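Local coordinates for protein TssK (Serratia sp. FS14, PDB 5Y0E) that is a structural protein of the type VI secretion baseplate, where as a trimer it probably links the baseplate to the membrane complex, at residues I60-A65 / F75-A80; F45-L50 / A64-M69. All coordinates share one frame; numbering follows the deposited sequence.

Contact 1. Residues I60-A65 / F75-A80; sequences IALNAA and FRFSGA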
ATOM      1  N   ILE A  60     -33.990 -14.813   2.229  1.00 54.29           N
ATOM      2  CA  ILE A  60     -32.843 -13.924   2.333  1.00 52.24           C
ATOM      3  C   ILE A  60     -33.337 -12.563   2.795  1.00 49.09           C
ATOM      4  O   ILE A  60     -34.151 -11.930   2.123  1.00 46.35           O
ATOM      5  CB  ILE A  60     -32.116 -13.800   0.994  1.00 52.78           C
ATOM      6  CG1 ILE A  60     -31.576 -15.155   0.559  1.00 51.09           C
ATOM      7  CG2 ILE A  60     -31.009 -12.786   1.122  1.00 51.89           C
ATOM      8  CD1 ILE A  60     -30.763 -15.794   1.616  1.00 51.60           C
ATOM      9  N   ALA A  61     -32.836 -12.106   3.926  1.00 47.63           N
ATOM     10  CA  ALA A  61     -33.203 -10.802   4.439  1.00 50.35           C
ATOM     11  C   ALA A  61     -31.968 -10.051   4.914  1.00 50.77           C
ATOM     12  O   ALA A  61     -31.100 -10.618   5.579  1.00 50.31           O
ATOM     13  CB  ALA A  61     -34.207 -10.941   5.570  1.00 50.57           C
ATOM     14  N   LEU A  62     -31.911  -8.764   4.602  1.00 50.54           N
ATOM     15  CA  LEU A  62     -30.836  -7.898   5.064  1.00 49.11           C
ATOM     16  C   LEU A  62     -31.299  -7.104   6.272  1.00 49.64           C
ATOM     17  O   LEU A  62     -32.217  -6.301   6.161  1.00 51.44           O
ATOM     18  CB  LEU A  62     -30.402  -6.949   3.959  1.00 44.91           C
ATOM     19  CG  LEU A  62     -30.016  -7.707   2.715  1.00 45.87           C
ATOM     20  CD1 LEU A  62     -29.572  -6.761   1.643  1.00 43.28           C
ATOM     21  CD2 LEU A  62     -28.926  -8.671   3.069  1.00 45.16           C
ATOM     22  N   ASN A  63     -30.660  -7.325   7.419  1.00 51.91           N
ATOM     23  CA  ASN A  63     -30.884  -6.451   8.568  1.00 51.37           C
ATOM     24  C   ASN A  63     -30.562  -4.996   8.229  1.00 53.27           C
ATOM     25  O   ASN A  63     -31.335  -4.089   8.539  1.00 54.91           O
ATOM     26  CB  ASN A  63     -30.028  -6.906   9.751  1.00 52.92           C
ATOM     27  CG  ASN A  63     -30.646  -8.038  10.532  1.00 54.31           C
ATOM     28  OD1 ASN A  63     -31.861  -8.140  10.644  1.00 59.31           O
ATOM     29  ND2 ASN A  63     -29.805  -8.886  11.101  1.00 55.70           N
ATOM     30  N   ALA A  64     -29.420  -4.763   7.591  1.00 52.19           N
ATOM     31  CA  ALA A  64     -28.889  -3.433   7.347  1.00 48.26           C
ATOM     32  C   ALA A  64     -27.860  -3.533   6.235  1.00 48.37           C
ATOM     33  O   ALA A  64     -27.279  -4.593   6.015  1.00 50.02           O
ATOM     34  CB  ALA A  64     -28.255  -2.852   8.607  1.00 46.24           C
ATOM     35  N   ALA A  65     -27.632  -2.421   5.546  1.00 45.78           N
ATOM     36  CA  ALA A  65     -26.607  -2.371   4.515  1.00 45.64           C
ATOM     37  C   ALA A  65     -26.368  -0.926   4.112  1.00 45.87           C
ATOM     38  O   ALA A  65     -27.245  -0.078   4.252  1.00 47.72           O
ATOM     39  CB  ALA A  65     -27.010  -3.193   3.294  1.00 43.38           C
ATOM     40  N   PHE A  75     -26.767   4.343  -0.913  1.00 39.23           N
ATOM     41  CA  PHE A  75     -27.899   3.819  -0.174  1.00 35.68           C
ATOM     42  C   PHE A  75     -27.450   3.461   1.222  1.00 39.96           C
ATOM     43  O   PHE A  75     -26.282   3.184   1.469  1.00 45.66           O
ATOM     44  CB  PHE A  75     -28.521   2.579  -0.837  1.00 37.81           C
ATOM     45  CG  PHE A  75     -27.592   1.407  -0.906  1.00 40.22           C
ATOM     46  CD1 PHE A  75     -27.503   0.519   0.138  1.00 41.48           C
ATOM     47  CD2 PHE A  75     -26.781   1.227  -1.999  1.00 38.04           C
ATOM     48  CE1 PHE A  75     -26.631  -0.513   0.087  1.00 39.43           C
ATOM     49  CE2 PHE A  75     -25.922   0.194  -2.050  1.00 38.08           C
ATOM     50  CZ  PHE A  75     -25.841  -0.680  -1.009  1.00 40.42           C
ATOM     51  N   ARG A  76     -28.424   3.422   2.118  1.00 39.84           N
ATOM     52  CA  ARG A  76     -28.218   3.086   3.513  1.00 44.72           C
ATOM     53  C   ARG A  76     -29.579   2.745   4.095  1.00 50.99           C
ATOM     54  O   ARG A  76     -30.532   3.495   3.896  1.00 57.28           O
ATOM     55  CB  ARG A  76     -27.579   4.253   4.266  1.00 49.48           C
ATOM     56  CG  ARG A  76     -27.514   4.061   5.760  1.00 55.97           C
ATOM     57  CD  ARG A  76     -26.933   5.283   6.450  1.00 65.88           C
ATOM     58  NE  ARG A  76     -25.750   5.767   5.749  1.00 70.15           N
ATOM     59  CZ  ARG A  76     -24.508   5.368   6.011  1.00 70.62           C
ATOM     60  NH1 ARG A  76     -24.279   4.482   6.973  1.00 66.63           N
ATOM     61  NH2 ARG A  76     -23.489   5.854   5.313  1.00 68.44           N
ATOM     62  N   PHE A  77     -29.684   1.616   4.786  1.00 49.77           N
ATOM     63  CA  PHE A  77     -30.934   1.275   5.438  1.00 48.12           C
ATOM     64  C   PHE A  77     -30.639   0.427   6.654  1.00 50.68           C
ATOM     65  O   PHE A  77     -29.560  -0.139   6.795  1.00 52.21           O
ATOM     66  CB  PHE A  77     -31.912   0.560   4.498  1.00 50.81           C
ATOM     67  CG  PHE A  77     -31.457  -0.799   4.034  1.00 52.14           C
ATOM     68  CD1 PHE A  77     -31.500  -1.898   4.874  1.00 54.37           C
ATOM     69  CD2 PHE A  77     -31.022  -0.981   2.747  1.00 51.02           C
ATOM     70  CE1 PHE A  77     -31.092  -3.133   4.445  1.00 54.68           C
ATOM     71  CE2 PHE A  77     -30.620  -2.220   2.309  1.00 52.59           C
ATOM     72  CZ  PHE A  77     -30.655  -3.296   3.161  1.00 55.99           C
ATOM     73  N   SER A  78     -31.622   0.341   7.535  1.00 51.07           N
ATOM     74  CA  SER A  78     -31.489  -0.481   8.722  1.00 53.24           C
ATOM     75  C   SER A  78     -32.871  -0.778   9.262  1.00 57.67           C
ATOM     76  O   SER A  78     -33.774   0.047   9.178  1.00 58.31           O
ATOM     77  CB  SER A  78     -30.648   0.193   9.790  1.00 51.80           C
ATOM     78  OG  SER A  78     -30.665  -0.587  10.958  1.00 58.80           O
ATOM     79  N   GLY A  79     -33.030  -1.970   9.803  1.00 61.93           N
ATOM     80  CA  GLY A  79     -34.321  -2.352  10.312  1.00 60.99           C
ATOM     81  C   GLY A  79     -35.233  -2.874   9.233  1.00 61.28           C
ATOM     82  O   GLY A  79     -35.189  -2.433   8.087  1.00 56.86           O
ATOM     83  N   ALA A  80     -36.097  -3.804   9.622  1.00 64.03           N
ATOM     84  CA  ALA A  80     -37.011  -4.418   8.674  1.00 62.85           C
ATOM     85  C   ALA A  80     -37.941  -3.401   8.038  1.00 62.43           C
ATOM     86  O   ALA A  80     -38.406  -3.611   6.919  1.00 62.43           O
ATOM     87  CB  ALA A  80     -37.813  -5.507   9.374  1.00 59.77           C
TER

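Contact 2. Residues F45-L50 / A64-M69; sequences FLTLDL and AASGIM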
ATOM      1  N   PHE A  45     -20.504  -2.598  -1.196  1.00 37.03           N
ATOM      2  CA  PHE A  45     -20.989  -2.431   0.164  1.00 37.69           C
ATOM      3  C   PHE A  45     -19.904  -1.872   1.058  1.00 36.58           C
ATOM      4  O   PHE A  45     -18.748  -2.280   0.981  1.00 37.51           O
ATOM      5  CB  PHE A  45     -21.472  -3.754   0.766  1.00 37.26           C
ATOM      6  CG  PHE A  45     -22.721  -4.244   0.166  1.00 37.58           C
ATOM      7  CD1 PHE A  45     -23.935  -3.770   0.600  1.00 39.73           C
ATOM      8  CD2 PHE A  45     -22.693  -5.154  -0.856  1.00 38.08           C
ATOM      9  CE1 PHE A  45     -25.088  -4.192   0.030  1.00 38.81           C
ATOM     10  CE2 PHE A  45     -23.850  -5.583  -1.431  1.00 39.02           C
ATOM     11  CZ  PHE A  45     -25.051  -5.096  -0.986  1.00 40.62           C
ATOM     12  N   LEU A  46     -20.300  -0.937   1.907  1.00 39.84           N
ATOM     13  CA  LEU A  46     -19.545  -0.592   3.092  1.00 38.53           C
ATOM     14  C   LEU A  46     -19.905  -1.483   4.251  1.00 39.13           C
ATOM     15  O   LEU A  46     -19.051  -1.823   5.058  1.00 39.52           O
ATOM     16  CB  LEU A  46     -19.822   0.845   3.502  1.00 40.20           C
ATOM     17  CG  LEU A  46     -19.186   1.884   2.631  1.00 40.97           C
ATOM     18  CD1 LEU A  46     -19.944   3.135   2.845  1.00 43.13           C
ATOM     19  CD2 LEU A  46     -17.752   2.027   3.059  1.00 38.81           C
ATOM     20  N   THR A  47     -21.178  -1.806   4.368  1.00 42.19           N
ATOM     21  CA  THR A  47     -21.697  -2.613   5.447  1.00 40.20           C
ATOM     22  C   THR A  47     -22.775  -3.516   4.881  1.00 42.03           C
ATOM     23  O   THR A  47     -23.446  -3.173   3.909  1.00 45.46           O
ATOM     24  CB  THR A  47     -22.260  -1.756   6.585  1.00 40.46           C
ATOM     25  OG1 THR A  47     -23.228  -0.837   6.075  1.00 42.84           O
ATOM     26  CG2 THR A  47     -21.170  -0.992   7.249  1.00 35.95           C
ATOM     27  N   LEU A  48     -22.917  -4.685   5.489  1.00 40.63           N
ATOM     28  CA  LEU A  48     -23.858  -5.687   5.008  1.00 42.99           C
ATOM     29  C   LEU A  48     -24.159  -6.598   6.177  1.00 48.15           C
ATOM     30  O   LEU A  48     -23.250  -7.237   6.700  1.00 53.04           O
ATOM     31  CB  LEU A  48     -23.277  -6.476   3.841  1.00 37.92           C
ATOM     32  CG  LEU A  48     -24.188  -7.440   3.123  1.00 37.32           C
ATOM     33  CD1 LEU A  48     -25.526  -6.811   2.957  1.00 44.57           C
ATOM     34  CD2 LEU A  48     -23.636  -7.730   1.788  1.00 38.83           C
ATOM     35  N   ASP A  49     -25.413  -6.637   6.609  1.00 49.66           N
ATOM     36  CA  ASP A  49     -25.813  -7.493   7.713  1.00 51.44           C
ATOM     37  C   ASP A  49     -26.972  -8.366   7.273  1.00 52.32           C
ATOM     38  O   ASP A  49     -28.114  -7.906   7.192  1.00 53.64           O
ATOM     39  CB  ASP A  49     -26.192  -6.690   8.945  1.00 50.87           C
ATOM     40  CG  ASP A  49     -26.441  -7.583  10.148  1.00 57.24           C
ATOM     41  OD1 ASP A  49     -26.049  -8.767  10.119  1.00 57.33           O
ATOM     42  OD2 ASP A  49     -27.031  -7.105  11.133  1.00 63.98           O
ATOM     43  N   LEU A  50     -26.682  -9.629   7.025  1.00 55.28           N
ATOM     44  CA  LEU A  50     -27.717 -10.569   6.652  1.00 55.25           C
ATOM     45  C   LEU A  50     -28.407 -11.107   7.898  1.00 56.97           C
ATOM     46  O   LEU A  50     -27.765 -11.388   8.911  1.00 57.79           O
ATOM     47  CB  LEU A  50     -27.099 -11.695   5.838  1.00 52.49           C
ATOM     48  CG  LEU A  50     -28.032 -12.489   4.965  1.00 52.10           C
ATOM     49  CD1 LEU A  50     -27.282 -12.867   3.730  1.00 48.19           C
ATOM     50  CD2 LEU A  50     -28.480 -13.713   5.726  1.00 63.54           C
ATOM     51  N   ALA A  64     -29.420  -4.763   7.591  1.00 52.19           N
ATOM     52  CA  ALA A  64     -28.889  -3.433   7.347  1.00 48.26           C
ATOM     53  C   ALA A  64     -27.860  -3.533   6.235  1.00 48.37           C
ATOM     54  O   ALA A  64     -27.279  -4.593   6.015  1.00 50.02           O
ATOM     55  CB  ALA A  64     -28.255  -2.852   8.607  1.00 46.24           C
ATOM     56  N   ALA A  65     -27.632  -2.421   5.546  1.00 45.78           N
ATOM     57  CA  ALA A  65     -26.607  -2.371   4.515  1.00 45.64           C
ATOM     58  C   ALA A  65     -26.368  -0.926   4.112  1.00 45.87           C
ATOM     59  O   ALA A  65     -27.245  -0.078   4.252  1.00 47.72           O
ATOM     60  CB  ALA A  65     -27.010  -3.193   3.294  1.00 43.38           C
ATOM     61  N   SER A  66     -25.175  -0.658   3.591  1.00 44.50           N
ATOM     62  CA  SER A  66     -24.881   0.652   3.031  1.00 40.79           C
ATOM     63  C   SER A  66     -23.821   0.505   1.955  1.00 41.75           C
ATOM     64  O   SER A  66     -23.011  -0.420   1.986  1.00 42.40           O
ATOM     65  CB  SER A  66     -24.425   1.631   4.106  1.00 40.41           C
ATOM     66  OG  SER A  66     -23.312   1.127   4.801  1.00 45.70           O
ATOM     67  N   GLY A  67     -23.833   1.420   1.009  1.00 35.45           N
ATOM     68  CA  GLY A  67     -22.879   1.309  -0.067  1.00 35.56           C
ATOM     69  C   GLY A  67     -23.303   2.162  -1.243  1.00 36.25           C
ATOM     70  O   GLY A  67     -24.014   3.141  -1.082  1.00 38.29           O
ATOM     71  N   ILE A  68     -22.860   1.751  -2.420  1.00 36.49           N
ATOM     72  CA  ILE A  68     -23.111   2.461  -3.660  1.00 37.23           C
ATOM     73  C   ILE A  68     -23.416   1.457  -4.762  1.00 40.46           C
ATOM     74  O   ILE A  68     -22.692   0.475  -4.938  1.00 41.39           O
ATOM     75  CB  ILE A  68     -21.908   3.338  -4.039  1.00 38.29           C
ATOM     76  CG1 ILE A  68     -21.893   4.580  -3.167  1.00 40.83           C
ATOM     77  CG2 ILE A  68     -21.995   3.762  -5.469  1.00 39.48           C
ATOM     78  CD1 ILE A  68     -20.547   5.051  -2.852  1.00 43.75           C
ATOM     79  N   MET A  69     -24.468   1.708  -5.505  1.00 40.69           N
ATOM     80  CA  MET A  69     -24.866   0.847  -6.588  1.00 41.28           C
ATOM     81  C   MET A  69     -24.014   1.120  -7.810  1.00 42.50           C
ATOM     82  O   MET A  69     -23.364   2.154  -7.910  1.00 43.52           O
ATOM     83  CB  MET A  69     -26.338   1.062  -6.907  1.00 42.21           C
ATOM     84  CG  MET A  69     -27.254   0.726  -5.742  1.00 43.71           C
ATOM     85  SD  MET A  69     -27.232  -1.009  -5.218  1.00 46.53           S
ATOM     86  CE  MET A  69     -27.875  -1.767  -6.667  1.00 40.94           C
TER

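Contact 1. Residues I60-A65 / F75-A80
The antiparallel beta hairpin of strands 62-68 and 74-78 is joined here at its open end, where Ala65 and Phe77 form a hydrogen-bonded pair. Ala65 N donates to Phe77 O (3.2 Å), and Phe77 N returns the bond to Ala65 O at 3.0 Å, almost straight on to the carbonyl. Ala64 and Ser78 follow as a non-hydrogen-bonded pair, their CB atoms 4.0 Å apart, and Gly79 N then reaches Asn63 O in a more bent bond (3.0 Å, 136° at the hydrogen). The Phe77 ring carries the apolar part. Phe77 CG sits between the backbone N and the carbonyl carbon (chi1 66°), and the ring lies against Leu62, Ala64 and Ala65. Ala65 N lies over one of its faces, offset toward the rim, and Phe77 CZ meets Ala65 CB at 3.6 Å. Leu62 CB arrives at the ring edge, in its plane, 3.7 Å from Phe77 CZ. Phe75 adds a looser touch, CE1 to Ala65 CB. Leu151 of strand 142-155 packs on both phenylalanines, and Leu149 on Phe75. Backbone bonds thus fix the register, while the aromatic face is buried against apolar side chains and the Ala64-Ser78 face is more exposed.

Contact 2. Residues F45-L50 / A64-M69
Ser66 O receives two backbone donors, Leu46 N at 2.8 Å and, more weakly, Thr47 N at 3.3 Å. Phe45 CA lies close to the same oxygen in a CA-H...O contact. Ser66 N bonds back to Thr47 O from above the carbonyl plane (3.1 Å), and Asp49 N donates to Ala64 O (2.8 Å), with a weak return bond from Ala64 N to Asp49 O. Leu46 and Thr47 facing Ser66 form a classic beta bulge in the antiparallel pairing of strands 44-50 and 62-68, and the chain turns a corner at Leu46. On the Thr47-Ser66 face, Thr47 OG1 and Ser66 OG are modelled very close together, so this hydroxyl pair is doubtful in detail. On the other face, Phe45 CE1 and Leu48 CD1 both touch Ala65 CB, each at 3.9 Å. Leu48 has CG anti to the backbone N (chi1 -173°), and its other methyl, CD2, lies over the centre of the Phe45 ring, 3.7 Å above its plane. Gly67 and Phe45 form a non-hydrogen-bonded pair (CA-CA 4.2 Å); a Gly67 CB would strike Phe45 CA and, at these backbone angles, jam against the preceding carbonyl oxygen. Farther out, Pro188, Leu166 of strand 163-174 and Leu100 of strand 96-103 pack against Phe45.

Overall arrangement
Contacts 1 and 2 lie on the two edges of strand 62-68, which is the middle strand of a three-stranded antiparallel sheet, and their centres are about 8 Å apart. Ala64 and Ala65 belong to both: their backbone groups bond alternately to strand 74-78 and strand 44-50, and Ala65 CB lies between the aromatic residues of the two outer strands. The contacts also touch directly. Phe75 N probably bonds to Gly67 O at 3.0 Å, and Asn63 ND2 makes a weak bond to Asp49 OD2 at 3.3 Å. A second subunit approaches both, with its Asp3 packing on Arg76 and its Ala37 and His38 on Leu46 and Ile68, which places the sheet beside a subunit interface.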